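Local coordinates for phosphoinositide 3-kinase adapter protein 1 (Homo sapiens, PDB 5FOR) that links B-cell receptor and Toll-like receptor signalling to phosphoinositide 3-kinase, here represented by its TIR domain, which may contact MYD88 and TIRAP to restrain NF-kappa-B, at residues Ser14-Glu19 and Leu67-Leu72. Sequence-based numbering, arbitrary orientation.
Sequences SPDAEE and LLSAEL
D16 accepts a sound hydrogen bond from the backbone of E71, and E71 returns a weak one. D16 OD2 takes E71 N at 3.1 Å, met on its syn side and 28° out of the carboxylate plane. An acid suits this place, since E71 N lies in the first turn of helix 70-76, where a negative charge probably agrees with the helix dipole. Glutamate has the length to answer: extended, with CG anti to its backbone N (chi1 -171°), E71 brings OE1 within 3.3 Å of D16 N. The two side chains run antiparallel, leaving D16 OD1 and E71 OE1 3.7 Å apart, a repulsion the amide bonds probably help offset. An alanine at E71 would probably leave D16 N without this acceptor and uncover the ring of P15, whose CD rests 3.4 Å from E71 OE2.

S69 N-caps the same helix; its short hydroxyl can turn back to accept weakly from L72 N, and OG lies 2.8 Å from D16 OD1. A water bridges S14 N and L67 O, while S14 OG hydrogen-bonds to L44 O.

Packing is lighter: the small A17 methyl meets S69 CB at 4.0 Å and also touches L67 CB. Compact S14 fits closely against E71 and L72.

The contact thus joins the turns following parallel neighbours 9-13 and 63-68 in the TIR sheet, where helices 18-30 and 70-76 begin; L67 packs on W20, C21 and L24 of helix 18-30, its backbone bonded to V12.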
# COMPACT_ATOMS: atom_id res chain seq x y z
N SER A 14 -0.06 -6.87 5.45
CA SER A 14 0.29 -8.10 6.13
C SER A 14 -0.92 -8.62 6.88
O SER A 14 -1.86 -7.87 7.14
CB SER A 14 1.48 -7.86 7.08
OG SER A 14 2.67 -7.77 6.32
N PRO A 15 -0.91 -9.92 7.22
CA PRO A 15 -2.10 -10.50 7.87
C PRO A 15 -2.60 -9.78 9.12
O PRO A 15 -3.80 -9.85 9.37
CB PRO A 15 -1.64 -11.94 8.21
CG PRO A 15 -0.49 -12.24 7.19
CD PRO A 15 0.16 -10.91 6.95
N ASP A 16 -1.76 -9.07 9.87
CA ASP A 16 -2.29 -8.36 11.05
C ASP A 16 -3.21 -7.17 10.69
O ASP A 16 -3.91 -6.66 11.56
CB ASP A 16 -1.16 -7.89 11.97
CG ASP A 16 -0.16 -6.96 11.28
OD1 ASP A 16 -0.23 -6.82 10.03
OD2 ASP A 16 0.72 -6.39 11.98
N ALA A 17 -3.20 -6.74 9.43
CA ALA A 17 -4.03 -5.64 8.94
C ALA A 17 -5.06 -6.13 7.89
O ALA A 17 -5.59 -5.34 7.10
CB ALA A 17 -3.14 -4.52 8.36
N GLU A 18 -5.29 -7.44 7.89
CA GLU A 18 -6.27 -8.12 7.06
C GLU A 18 -7.64 -7.42 6.92
O GLU A 18 -8.19 -7.30 5.83
CB GLU A 18 -6.49 -9.53 7.63
CG GLU A 18 -7.46 -10.38 6.86
CD GLU A 18 -6.90 -10.77 5.52
OE1 GLU A 18 -5.78 -11.32 5.51
OE2 GLU A 18 -7.57 -10.52 4.49
N GLU A 19 -8.21 -7.01 8.05
CA GLU A 19 -9.52 -6.38 8.04
C GLU A 19 -9.48 -4.96 7.45
O GLU A 19 -10.45 -4.55 6.80
CB GLU A 19 -10.10 -6.38 9.45
CG GLU A 19 -9.98 -7.76 10.09
CD GLU A 19 -10.50 -7.83 11.51
OE1 GLU A 19 -11.63 -7.36 11.74
OE2 GLU A 19 -9.79 -8.40 12.38
N LEU A 67 -0.51 -0.70 3.58
CA LEU A 67 -1.07 -0.70 4.94
C LEU A 67 0.12 -0.85 5.89
O LEU A 67 0.72 -1.91 5.99
CB LEU A 67 -2.11 -1.81 5.14
CG LEU A 67 -3.30 -1.80 4.15
CD1 LEU A 67 -4.50 -2.54 4.71
CD2 LEU A 67 -3.71 -0.40 3.77
N LEU A 68 0.47 0.24 6.55
CA LEU A 68 1.62 0.25 7.43
C LEU A 68 1.27 -0.36 8.78
O LEU A 68 0.90 0.36 9.70
CB LEU A 68 2.14 1.66 7.63
CG LEU A 68 3.59 1.78 8.06
CD1 LEU A 68 4.44 1.15 6.97
CD2 LEU A 68 3.95 3.24 8.27
N SER A 69 1.37 -1.67 8.87
CA SER A 69 1.26 -2.38 10.15
C SER A 69 2.64 -2.78 10.68
O SER A 69 3.63 -2.74 9.95
CB SER A 69 0.36 -3.63 9.99
OG SER A 69 0.84 -4.43 8.92
N ALA A 70 2.70 -3.21 11.94
CA ALA A 70 3.94 -3.71 12.56
C ALA A 70 4.54 -4.88 11.81
O ALA A 70 5.74 -4.92 11.58
CB ALA A 70 3.67 -4.13 14.00
N GLU A 71 3.70 -5.83 11.41
CA GLU A 71 4.16 -7.01 10.68
C GLU A 71 4.66 -6.63 9.30
O GLU A 71 5.56 -7.26 8.76
CB GLU A 71 3.05 -8.04 10.58
CG GLU A 71 3.48 -9.38 10.04
CD GLU A 71 2.34 -10.40 9.98
OE1 GLU A 71 1.28 -10.14 10.60
OE2 GLU A 71 2.50 -11.44 9.31
N LEU A 72 4.10 -5.57 8.72
CA LEU A 72 4.52 -5.17 7.41
C LEU A 72 5.90 -4.50 7.48
O LEU A 72 6.76 -4.82 6.67
CB LEU A 72 3.49 -4.26 6.75
CG LEU A 72 3.95 -3.94 5.32
CD1 LEU A 72 3.01 -4.50 4.27
CD2 LEU A 72 4.17 -2.44 5.11
O HOH W 1 -0.18 -4.48 6.74